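Local coordinates for DUF3845 domain-containing protein (Bacteroides thetaiotaomicron VPI-5482, PDB 3GF6) that is a bacterial lipoprotein of unknown function with an all-beta fold, from a domain family grouped in the C1q/TNF clan, at residues A[5-10]-A[131-136]; A[19-24]-A[177-182]; A[56-61]-A[193-198]; A[113-118]-A[214-219]. All blocks are in the same frame, centred on the assembly; numbering follows the deposited sequence.

Contacts 3 and 4 are regular antiparallel strand pairs, one in each of the two sheets, and lie on opposite sides of the chain's centre, about 26 Å apart between centres. Contacts 1 and 2 instead tie N-terminal loop segments to those sheets. Contact 1 joins the sheet of contact 3, because strands 129-139 and 187-198 are neighbours, and contact 2 joins that of contact 4 through strands 171-183 and 112-123. Contact 3 is buried, contacts 1 and 4 partly so, and contact 2 is a surface contact. The chemistry follows: ladders with apolar side chains inside, tyrosine rings and waters at contact 1, and backbone carbonyls gripped by polar side chains at contact 2.

Contact 1. Residues A[5-10]-A[131-136]; sequences AIYYPV and IDYVYA
Asp132 OD2 takes a very short hydrogen bond of 2.5 Å from Tyr7 OH and a second from Asn195 ND2 of the adjoining strand. Tyr7 and Asp132 meet tip to tip, ring and carboxylate nearly coplanar at 14°. Pro9 CD lies over the centre of the Tyr7 ring, while Tyr7 CE1 comes up to the edge of the Tyr133 ring, 4.0 Å from CE2. One face of Tyr133 carries the loop backbone: Pro9 CA sits 3.9 Å from the ring centroid in a CH-pi contact, and Val10 N lies over the same face, offset toward the rim. Further along, Val10 CG2 sits over one face of the Tyr135 ring, offset toward the rim, in a CH-pi contact 3.8 Å from the centroid. Waters finish the join. One accepts from Tyr8 N and lies 2.6 Å from Tyr133 OH; another donates to Tyr8 O and bonds Tyr135 OH; a third links Val10 O to Val134 N. An alanine in place of Tyr133 would probably open a gap under Pro9 and cost the first water its hydroxyl anchor. Asp132 and Tyr133 both face Asn195 in a classic beta bulge. Val10 N is buried with no polar partner in the model. The join rests on a shared carboxylate oxygen, ring faces and waters rather than on strand pairing.

Contact 2. Residues A[19-24]-A[177-182]; sequences GPALEV and TYDRSD. With EDO (1,2-ethanediol), chain G.
Gly19 and Ser181 form a single antiparallel bridge, a hydrogen-bonded pair in which Gly19 N gives to Ser181 O at 2.7 Å and Ser181 N gives to Gly19 O at 2.9 Å. Gly19 O is gripped twice, since Arg180 NE also donates to it, at 3.0 Å and from the opposite face of the carbonyl plane. The Arg180 chain bends at chi2 and chi3 (-74° and -78°), and the carbonyl oxygen lies close to the guanidinium plane. Arg180 NH2 also reaches Gly18 O, so the side chain binds two successive carbonyls. An alanine in place of Arg180 would probably cost Gly19 O one of the two donors described here, and Gly18 O its guanidinium donor. Ser181 OG donates to the next carbonyl, Pro20 O, at 2.6 Å. Glycine has no beta carbon to collide with Asp182 OD2, which lies 3.5 Å from Gly19 CA. Farther along, Ala21 CB rests 3.4 Å from Asp179 OD1, an oxygen salt-bridged to Lys115 NZ. Asp179 OD2 accepts from O2 of a 1,2-ethanediol, probably from the crystallisation liquor, at 2.8 Å. The loop that leads to strand 29-35 is thus fastened at the surface to strand 171-183, which pairs with strand 112-123 through the backbone bonds of Tyr178 with Leu116 and Arg180 with Val114.

Contact 3. Residues A[56-61]-A[193-198]; sequences KLTFMI and FINLAG
Thr58 and Asn195 face each other as a non-hydrogen-bonded pair, and their side chains supply the bond that the backbone lacks there: Thr58 OG1 donates to Asn195 OD1 at 2.6 Å. The hydroxyl approaches from above the amide plane, 49° out of it. Asn195 CG, anti to its own backbone N (chi1 -176°), is the branch point from which OD1 meets that hydroxyl, while ND2 is taken up by Asp132 on the next strand. Leu57 O lies 3.1 Å from Asn195 OD1, but both are acceptors and do not bond; Leu57 O has its own donor in Leu196 N, at 2.8 Å. Leu57 N returns the bond to Leu196 O at 3.0 Å. The next hydrogen-bonded pair repeats the pattern, with Phe59 N giving to Ile194 O and Ile194 N to Phe59 O, the latter nearly along the C=O axis. Thr58 N is met from outside by Tyr48 OH, and Lys56 NZ by Tyr89 O.

The face with Phe59, Ile194 and Leu196 is apolar. Leu196 CD1 touches the edge of the Phe59 ring, 3.8 Å from CE2, while Ile194 CD1 lies 3.6 Å from CE1. Val205 of strand 203-219, in the other sheet, packs against both Phe59 and Leu196. A fully bonded antiparallel ladder with one apolar face turned to a second sheet is the build of a beta-sandwich, consistent with the jelly-roll architecture of the C1q/TNF clan.

Contact 4. Residues A[113-118]-A[214-219]; sequences AVKLRL and YFELYE. With EDO (1,2-ethanediol), chain G; EDO (1,2-ethanediol), chain C.
Ala113 to Arg117 and Tyr214 to Tyr218 run as an antiparallel ladder in one sheet of the beta-sandwich, flanked by strand 171-183 beyond the first and strand 29-35 beyond the second. Six backbone bonds join them, in pairs at Ala113 with Tyr218, Lys115 with Glu216 and Arg117 with Tyr214; Tyr218 N to Ala113 O, at 2.8 Å, is almost straight at 176°. The face with Val114, Leu116, Phe215 and Leu217 looks into the sandwich. There Val114 CG2 meets Leu217 CD1 at 3.6 Å and Leu116 CD2 sits at the edge of the Phe215 ring; Leu188 of the other sheet packs on Val114 and Phe215, and Phe190 on Leu116. The outer face is polar and aromatic. Tyr214 has chi1 of 76°, which puts CG between its own N and carbonyl carbon, and its ring lies across the backbone of the partner strand, Arg117 N 3.9 Å above the plane. Arg117 CB adds a contact of 3.7 Å to Tyr214 CE2, while its guanidinium reaches away, NE to Asp175 and NH1 to one 1,2-ethanediol. The 1,2-ethanediol that also bonds Asp179 gives its O1 proton to Leu116 O. Lys115 crosses Glu216 and Tyr218 at a slant, its CD 3.9 Å from Tyr218 CE1, on the way to the NZ salt bridge with Asp179. Tyr218 OH gives its proton to Glu216 OE1 at 2.8 Å, approaching from above the carboxylate plane.

Contact 1. Residues A[5-10]-A[131-136]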
# COMPACT_ATOMS: atom_id res chain seq x y z
N ALA A 5 -15.91 -6.61 -16.57
CA ALA A 5 -14.58 -6.39 -15.98
C ALA A 5 -14.40 -7.01 -14.59
O ALA A 5 -15.35 -7.06 -13.79
CB ALA A 5 -14.25 -4.86 -15.93
N ILE A 6 -13.19 -7.48 -14.30
CA ILE A 6 -12.85 -7.89 -12.93
C ILE A 6 -12.41 -6.63 -12.23
O ILE A 6 -11.40 -6.03 -12.60
CB ILE A 6 -11.73 -8.92 -12.94
CG1 ILE A 6 -12.15 -10.20 -13.68
CG2 ILE A 6 -11.24 -9.24 -11.51
CD1 ILE A 6 -11.09 -11.24 -13.68
N TYR A 7 -13.19 -6.19 -11.25
CA TYR A 7 -13.11 -4.82 -10.76
C TYR A 7 -13.27 -4.90 -9.27
O TYR A 7 -14.23 -5.50 -8.81
CB TYR A 7 -14.22 -3.98 -11.38
CG TYR A 7 -14.41 -2.56 -10.89
CD1 TYR A 7 -13.35 -1.63 -10.85
CD2 TYR A 7 -15.67 -2.12 -10.48
CE1 TYR A 7 -13.57 -0.31 -10.43
CE2 TYR A 7 -15.89 -0.83 -10.06
CZ TYR A 7 -14.85 0.08 -10.03
OH TYR A 7 -15.11 1.37 -9.59
N TYR A 8 -12.30 -4.31 -8.54
CA TYR A 8 -12.15 -4.47 -7.11
C TYR A 8 -12.15 -3.13 -6.32
O TYR A 8 -11.17 -2.80 -5.64
CB TYR A 8 -10.84 -5.18 -6.85
CG TYR A 8 -10.70 -6.61 -7.36
CD1 TYR A 8 -11.64 -7.59 -7.07
CD2 TYR A 8 -9.57 -6.98 -8.07
CE1 TYR A 8 -11.47 -8.93 -7.49
CE2 TYR A 8 -9.40 -8.31 -8.51
CZ TYR A 8 -10.33 -9.28 -8.19
OH TYR A 8 -10.12 -10.59 -8.62
N PRO A 9 -13.26 -2.37 -6.38
CA PRO A 9 -13.31 -1.07 -5.70
C PRO A 9 -13.42 -1.17 -4.17
O PRO A 9 -14.11 -2.05 -3.65
CB PRO A 9 -14.58 -0.41 -6.27
CG PRO A 9 -15.50 -1.57 -6.56
CD PRO A 9 -14.53 -2.71 -7.02
N VAL A 10 -12.79 -0.23 -3.49
CA VAL A 10 -12.95 -0.05 -2.06
C VAL A 10 -13.17 1.41 -1.87
O VAL A 10 -12.38 2.23 -2.36
CB VAL A 10 -11.74 -0.54 -1.28
CG1 VAL A 10 -11.83 -0.15 0.23
CG2 VAL A 10 -11.58 -2.06 -1.49
N ILE A 131 -9.66 10.12 -9.52
CA ILE A 131 -9.42 8.94 -8.73
C ILE A 131 -10.79 8.27 -8.48
O ILE A 131 -11.63 8.80 -7.73
CB ILE A 131 -8.73 9.29 -7.40
CG1 ILE A 131 -7.36 9.95 -7.64
CG2 ILE A 131 -8.62 8.03 -6.50
CD1 ILE A 131 -6.80 10.74 -6.45
N ASP A 132 -11.02 7.12 -9.11
CA ASP A 132 -12.21 6.27 -8.89
C ASP A 132 -12.18 5.66 -7.49
O ASP A 132 -13.13 5.75 -6.74
CB ASP A 132 -12.26 5.16 -9.95
CG ASP A 132 -13.44 4.21 -9.77
OD1 ASP A 132 -14.57 4.67 -9.52
OD2 ASP A 132 -13.23 2.98 -9.84
N TYR A 133 -11.08 5.01 -7.16
CA TYR A 133 -10.86 4.54 -5.80
C TYR A 133 -9.37 4.53 -5.48
O TYR A 133 -8.53 4.48 -6.39
CB TYR A 133 -11.50 3.17 -5.57
CG TYR A 133 -10.77 1.96 -6.17
CD1 TYR A 133 -9.64 1.41 -5.55
CD2 TYR A 133 -11.26 1.32 -7.30
CE1 TYR A 133 -8.97 0.34 -6.13
CE2 TYR A 133 -10.63 0.21 -7.84
CZ TYR A 133 -9.48 -0.27 -7.26
OH TYR A 133 -8.86 -1.40 -7.78
N VAL A 134 -9.07 4.60 -4.19
CA VAL A 134 -7.70 4.48 -3.69
C VAL A 134 -7.77 3.97 -2.26
O VAL A 134 -8.54 4.49 -1.44
CB VAL A 134 -6.89 5.81 -3.76
CG1 VAL A 134 -7.65 7.02 -3.15
CG2 VAL A 134 -5.53 5.67 -3.09
N TYR A 135 -6.97 2.97 -1.95
CA TYR A 135 -6.85 2.51 -0.58
C TYR A 135 -5.49 1.93 -0.24
O TYR A 135 -4.81 1.39 -1.12
CB TYR A 135 -7.92 1.51 -0.24
CG TYR A 135 -7.90 0.15 -0.91
CD1 TYR A 135 -8.40 -0.04 -2.19
CD2 TYR A 135 -7.45 -0.96 -0.23
CE1 TYR A 135 -8.47 -1.32 -2.74
CE2 TYR A 135 -7.48 -2.23 -0.79
CZ TYR A 135 -7.99 -2.39 -2.04
OH TYR A 135 -8.09 -3.64 -2.54
N ALA A 136 -5.11 2.05 1.04
CA ALA A 136 -3.87 1.48 1.61
C ALA A 136 -4.23 0.21 2.37
O ALA A 136 -5.26 0.16 3.06
CB ALA A 136 -3.12 2.49 2.52
O HOH W 1 -9.96 -3.01 -9.57
O HOH W 2 -8.57 -3.38 -5.12
O HOH W 3 -11.44 4.89 -2.47

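Contact 2. Residues A[19-24]-A[177-182]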
# COMPACT_ATOMS: atom_id res chain seq x y z
N GLY A 19 -4.12 -7.31 17.94
CA GLY A 19 -4.03 -6.91 19.34
C GLY A 19 -3.64 -5.44 19.45
O GLY A 19 -3.31 -4.79 18.46
N PRO A 20 -3.66 -4.90 20.66
CA PRO A 20 -3.38 -3.48 20.85
C PRO A 20 -1.91 -3.11 20.57
O PRO A 20 -1.04 -4.00 20.48
CB PRO A 20 -3.74 -3.24 22.32
CG PRO A 20 -3.59 -4.57 22.98
CD PRO A 20 -3.90 -5.60 21.94
N ALA A 21 -1.64 -1.82 20.46
CA ALA A 21 -0.29 -1.32 20.23
C ALA A 21 0.68 -2.00 21.17
O ALA A 21 0.43 -2.05 22.38
CB ALA A 21 -0.23 0.22 20.43
N LEU A 22 1.78 -2.50 20.61
CA LEU A 22 2.84 -3.17 21.40
C LEU A 22 3.68 -2.18 22.16
O LEU A 22 4.27 -1.29 21.57
CB LEU A 22 3.78 -3.96 20.50
CG LEU A 22 4.97 -4.65 21.16
CD1 LEU A 22 4.48 -5.82 22.12
CD2 LEU A 22 5.95 -5.15 20.10
N GLU A 23 3.76 -2.36 23.48
CA GLU A 23 4.71 -1.59 24.29
C GLU A 23 5.99 -2.37 24.29
O GLU A 23 6.16 -3.36 25.03
CB GLU A 23 4.21 -1.39 25.73
CG GLU A 23 2.95 -0.59 25.84
CD GLU A 23 3.03 0.81 25.21
OE1 GLU A 23 4.14 1.40 25.11
OE2 GLU A 23 1.96 1.31 24.81
N VAL A 24 6.89 -1.92 23.42
CA VAL A 24 8.06 -2.65 23.06
C VAL A 24 8.93 -2.84 24.28
O VAL A 24 9.33 -1.87 24.94
CB VAL A 24 8.82 -1.92 21.92
CG1 VAL A 24 10.16 -2.55 21.68
CG2 VAL A 24 8.00 -1.93 20.63
N THR A 177 -1.70 6.16 10.34
CA THR A 177 -0.82 5.33 11.16
C THR A 177 -1.50 4.01 11.54
O THR A 177 -2.73 3.90 11.54
CB THR A 177 -0.41 6.05 12.45
OG1 THR A 177 -1.58 6.36 13.22
CG2 THR A 177 0.37 7.29 12.13
N TYR A 178 -0.68 3.01 11.83
CA TYR A 178 -1.15 1.71 12.29
C TYR A 178 -0.17 1.20 13.33
O TYR A 178 1.05 1.32 13.16
CB TYR A 178 -1.33 0.76 11.10
CG TYR A 178 -1.74 -0.67 11.46
CD1 TYR A 178 -3.09 -1.03 11.59
CD2 TYR A 178 -0.79 -1.66 11.69
CE1 TYR A 178 -3.45 -2.33 11.88
CE2 TYR A 178 -1.16 -2.99 12.01
CZ TYR A 178 -2.49 -3.32 12.12
OH TYR A 178 -2.83 -4.63 12.43
N ASP A 179 -0.70 0.68 14.42
CA ASP A 179 0.09 0.23 15.56
C ASP A 179 -0.65 -0.89 16.31
O ASP A 179 -1.43 -0.65 17.23
CB ASP A 179 0.36 1.45 16.43
CG ASP A 179 1.34 1.21 17.56
OD1 ASP A 179 1.88 0.10 17.77
OD2 ASP A 179 1.56 2.20 18.29
N ARG A 180 -0.42 -2.12 15.88
CA ARG A 180 -1.16 -3.25 16.45
C ARG A 180 -0.23 -4.45 16.54
O ARG A 180 0.91 -4.41 16.06
CB ARG A 180 -2.42 -3.56 15.63
CG ARG A 180 -3.38 -2.39 15.45
CD ARG A 180 -4.17 -2.06 16.75
NE ARG A 180 -5.26 -3.02 16.93
CZ ARG A 180 -6.53 -2.85 16.54
NH1 ARG A 180 -6.99 -1.72 16.00
NH2 ARG A 180 -7.37 -3.83 16.74
N SER A 181 -0.72 -5.48 17.23
CA SER A 181 0.09 -6.60 17.62
C SER A 181 -0.61 -7.95 17.38
O SER A 181 -1.70 -7.98 16.84
CB SER A 181 0.42 -6.43 19.12
OG SER A 181 -0.76 -6.56 19.90
N ASP A 182 0.04 -9.02 17.82
CA ASP A 182 -0.50 -10.38 17.79
C ASP A 182 -0.88 -10.84 16.38
O ASP A 182 -1.89 -11.54 16.19
CB ASP A 182 -1.74 -10.53 18.70
CG ASP A 182 -1.48 -10.12 20.14
OD1 ASP A 182 -0.30 -10.26 20.63
OD2 ASP A 182 -2.47 -9.69 20.79
C1 EDO G . 2.37 3.99 14.43
O1 EDO G . 2.69 5.20 13.74
C2 EDO G . 1.95 4.38 15.85
O2 EDO G . 2.98 4.03 16.77
O HOH W 4 2.33 -2.37 17.70

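Contact 3. Residues A[56-61]-A[193-198]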
# COMPACT_ATOMS: atom_id res chain seq x y z
N LYS A 56 -9.59 4.22 -18.49
CA LYS A 56 -9.38 3.51 -17.23
C LYS A 56 -7.93 3.10 -17.02
O LYS A 56 -7.30 2.56 -17.93
CB LYS A 56 -10.27 2.27 -17.23
CG LYS A 56 -10.36 1.51 -15.94
CD LYS A 56 -11.42 0.40 -16.18
CE LYS A 56 -11.30 -0.80 -15.29
NZ LYS A 56 -12.15 -1.92 -15.93
N LEU A 57 -7.43 3.35 -15.83
CA LEU A 57 -6.09 2.91 -15.41
C LEU A 57 -6.13 2.31 -14.00
O LEU A 57 -6.28 3.06 -13.02
CB LEU A 57 -5.11 4.07 -15.48
CG LEU A 57 -4.92 4.78 -16.83
CD1 LEU A 57 -4.20 6.12 -16.58
CD2 LEU A 57 -4.14 3.91 -17.80
N THR A 58 -5.96 1.00 -13.93
CA THR A 58 -5.96 0.27 -12.64
C THR A 58 -4.51 -0.10 -12.33
O THR A 58 -3.83 -0.76 -13.16
CB THR A 58 -6.83 -0.96 -12.72
OG1 THR A 58 -8.12 -0.59 -13.24
CG2 THR A 58 -6.94 -1.57 -11.32
N PHE A 59 -4.01 0.32 -11.16
CA PHE A 59 -2.62 0.04 -10.80
C PHE A 59 -2.41 -0.00 -9.33
O PHE A 59 -3.28 0.45 -8.56
CB PHE A 59 -1.63 1.03 -11.46
CG PHE A 59 -1.94 2.47 -11.21
CD1 PHE A 59 -1.53 3.12 -10.04
CD2 PHE A 59 -2.65 3.18 -12.13
CE1 PHE A 59 -1.88 4.48 -9.84
CE2 PHE A 59 -2.97 4.52 -11.93
CZ PHE A 59 -2.57 5.16 -10.80
N MSE A 60 -1.29 -0.62 -8.92
CA MSE A 60 -0.98 -0.68 -7.54
C MSE A 60 0.43 -0.16 -7.27
O MSE A 60 1.25 -0.05 -8.17
CB MSE A 60 -1.19 -2.10 -6.97
CG MSE A 60 -0.29 -3.07 -7.55
SE MSE A 60 1.32 -3.34 -6.46
CE MSE A 60 1.69 -4.90 -7.56
N ILE A 61 0.64 0.18 -6.00
CA ILE A 61 1.90 0.76 -5.56
C ILE A 61 2.52 -0.19 -4.55
O ILE A 61 1.89 -0.63 -3.55
CB ILE A 61 1.72 2.15 -4.89
CG1 ILE A 61 0.97 3.11 -5.81
CG2 ILE A 61 3.11 2.72 -4.45
CD1 ILE A 61 1.63 3.34 -7.14
N PHE A 193 -3.80 0.33 -3.63
CA PHE A 193 -4.56 -0.14 -4.79
C PHE A 193 -5.40 1.03 -5.31
O PHE A 193 -6.08 1.71 -4.51
CB PHE A 193 -5.42 -1.35 -4.38
CG PHE A 193 -4.61 -2.58 -4.05
CD1 PHE A 193 -4.11 -3.40 -5.04
CD2 PHE A 193 -4.38 -2.93 -2.75
CE1 PHE A 193 -3.32 -4.46 -4.74
CE2 PHE A 193 -3.62 -4.03 -2.44
CZ PHE A 193 -3.12 -4.84 -3.45
N ILE A 194 -5.25 1.33 -6.61
CA ILE A 194 -5.82 2.53 -7.23
C ILE A 194 -6.54 2.20 -8.53
O ILE A 194 -6.13 1.30 -9.27
CB ILE A 194 -4.70 3.60 -7.51
CG1 ILE A 194 -4.11 4.10 -6.20
CG2 ILE A 194 -5.27 4.83 -8.32
CD1 ILE A 194 -2.68 4.68 -6.37
N ASN A 195 -7.61 2.94 -8.84
CA ASN A 195 -8.15 2.94 -10.18
C ASN A 195 -8.47 4.38 -10.56
O ASN A 195 -9.03 5.10 -9.77
CB ASN A 195 -9.43 2.11 -10.33
CG ASN A 195 -9.91 2.05 -11.78
OD1 ASN A 195 -9.12 1.75 -12.68
ND2 ASN A 195 -11.19 2.41 -12.01
N LEU A 196 -8.06 4.80 -11.74
CA LEU A 196 -8.48 6.12 -12.27
C LEU A 196 -9.46 5.94 -13.41
O LEU A 196 -9.34 5.04 -14.22
CB LEU A 196 -7.28 6.90 -12.81
CG LEU A 196 -6.01 6.94 -11.96
CD1 LEU A 196 -4.85 7.67 -12.71
CD2 LEU A 196 -6.26 7.57 -10.60
N ALA A 197 -10.44 6.84 -13.46
CA ALA A 197 -11.41 6.93 -14.55
C ALA A 197 -11.20 8.27 -15.23
O ALA A 197 -10.94 9.28 -14.57
CB ALA A 197 -12.86 6.77 -14.00
N GLY A 198 -11.25 8.30 -16.56
CA GLY A 198 -10.92 9.50 -17.31
C GLY A 198 -11.28 9.42 -18.78
O GLY A 198 -12.06 8.56 -19.21

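Contact 4. Residues A[113-118]-A[214-219]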
# COMPACT_ATOMS: atom_id res chain seq x y z
N ALA A 113 4.14 -7.63 15.54
CA ALA A 113 3.52 -6.32 15.75
C ALA A 113 4.08 -5.38 14.71
O ALA A 113 5.26 -5.48 14.36
CB ALA A 113 3.82 -5.79 17.18
N VAL A 114 3.24 -4.48 14.22
CA VAL A 114 3.60 -3.52 13.19
C VAL A 114 3.33 -2.10 13.69
O VAL A 114 2.28 -1.83 14.28
CB VAL A 114 2.80 -3.77 11.85
CG1 VAL A 114 2.97 -2.64 10.84
CG2 VAL A 114 3.25 -5.09 11.21
N LYS A 115 4.26 -1.20 13.42
CA LYS A 115 4.07 0.23 13.63
C LYS A 115 4.44 0.90 12.34
O LYS A 115 5.55 0.66 11.81
CB LYS A 115 4.99 0.75 14.75
CG LYS A 115 4.77 0.01 16.11
CD LYS A 115 5.70 0.52 17.19
CE LYS A 115 5.40 -0.12 18.55
NZ LYS A 115 4.14 0.38 19.13
N LEU A 116 3.51 1.68 11.80
CA LEU A 116 3.79 2.37 10.56
C LEU A 116 3.14 3.72 10.49
O LEU A 116 2.16 4.00 11.20
CB LEU A 116 3.40 1.50 9.35
CG LEU A 116 1.92 1.18 9.07
CD1 LEU A 116 1.19 2.37 8.40
CD2 LEU A 116 1.80 -0.07 8.20
N ARG A 117 3.70 4.57 9.65
CA ARG A 117 3.05 5.83 9.25
C ARG A 117 3.20 5.94 7.74
O ARG A 117 4.27 5.68 7.22
CB ARG A 117 3.66 7.05 9.95
CG ARG A 117 2.98 8.37 9.60
CD ARG A 117 3.50 9.46 10.55
NE ARG A 117 2.91 10.76 10.28
CZ ARG A 117 3.35 11.89 10.84
NH1 ARG A 117 4.38 11.85 11.68
NH2 ARG A 117 2.77 13.04 10.54
N LEU A 118 2.11 6.26 7.04
CA LEU A 118 2.12 6.50 5.61
C LEU A 118 1.57 7.89 5.39
O LEU A 118 0.37 8.14 5.68
CB LEU A 118 1.26 5.45 4.87
CG LEU A 118 1.09 5.71 3.37
CD1 LEU A 118 2.44 5.58 2.72
CD2 LEU A 118 0.07 4.73 2.71
N TYR A 214 7.24 5.73 7.68
CA TYR A 214 8.12 4.67 8.18
C TYR A 214 7.34 3.38 8.38
O TYR A 214 6.11 3.38 8.47
CB TYR A 214 8.79 5.06 9.51
CG TYR A 214 7.90 4.98 10.72
CD1 TYR A 214 7.80 3.80 11.45
CD2 TYR A 214 7.15 6.08 11.11
CE1 TYR A 214 6.97 3.70 12.56
CE2 TYR A 214 6.33 6.03 12.23
CZ TYR A 214 6.23 4.83 12.94
OH TYR A 214 5.46 4.77 14.05
N PHE A 215 8.09 2.30 8.50
CA PHE A 215 7.52 0.98 8.69
C PHE A 215 8.41 0.21 9.62
O PHE A 215 9.60 0.15 9.39
CB PHE A 215 7.46 0.26 7.34
CG PHE A 215 7.00 -1.14 7.44
CD1 PHE A 215 5.64 -1.43 7.44
CD2 PHE A 215 7.90 -2.18 7.65
CE1 PHE A 215 5.21 -2.75 7.58
CE2 PHE A 215 7.47 -3.49 7.81
CZ PHE A 215 6.13 -3.77 7.77
N GLU A 216 7.83 -0.40 10.67
CA GLU A 216 8.55 -1.24 11.64
C GLU A 216 7.80 -2.53 11.86
O GLU A 216 6.57 -2.52 11.95
CB GLU A 216 8.69 -0.56 13.00
CG GLU A 216 9.48 0.70 12.93
CD GLU A 216 9.58 1.44 14.26
OE1 GLU A 216 8.93 1.06 15.24
OE2 GLU A 216 10.34 2.42 14.30
N LEU A 217 8.55 -3.61 11.99
CA LEU A 217 8.02 -4.94 12.26
C LEU A 217 8.80 -5.59 13.42
O LEU A 217 10.03 -5.69 13.38
CB LEU A 217 8.13 -5.84 11.02
CG LEU A 217 7.58 -7.26 11.14
CD1 LEU A 217 6.06 -7.30 11.45
CD2 LEU A 217 7.88 -8.04 9.83
N TYR A 218 8.05 -6.01 14.43
CA TYR A 218 8.58 -6.68 15.60
C TYR A 218 8.12 -8.13 15.66
O TYR A 218 6.97 -8.43 15.34
CB TYR A 218 8.10 -5.97 16.88
CG TYR A 218 8.58 -4.55 16.98
CD1 TYR A 218 7.89 -3.51 16.36
CD2 TYR A 218 9.79 -4.26 17.63
CE1 TYR A 218 8.37 -2.19 16.42
CE2 TYR A 218 10.26 -2.95 17.69
CZ TYR A 218 9.55 -1.94 17.08
OH TYR A 218 10.02 -0.66 17.15
N GLU A 219 9.02 -9.02 16.09
CA GLU A 219 8.65 -10.32 16.59
C GLU A 219 8.39 -10.14 18.10
O GLU A 219 9.23 -9.61 18.80
CB GLU A 219 9.76 -11.34 16.41
CG GLU A 219 10.00 -11.81 15.02
CD GLU A 219 11.09 -12.89 14.93
OE1 GLU A 219 11.56 -13.37 15.99
OE2 GLU A 219 11.52 -13.20 13.80
C1 EDO G . 2.37 3.99 14.43
O1 EDO G . 2.69 5.20 13.74
C2 EDO G . 1.95 4.38 15.85
O2 EDO G . 2.98 4.03 16.77
C1 EDO C . 5.27 10.12 14.20
O1 EDO C . 5.93 9.60 13.08
C2 EDO C . 5.88 9.45 15.39
O2 EDO C . 7.09 10.16 15.53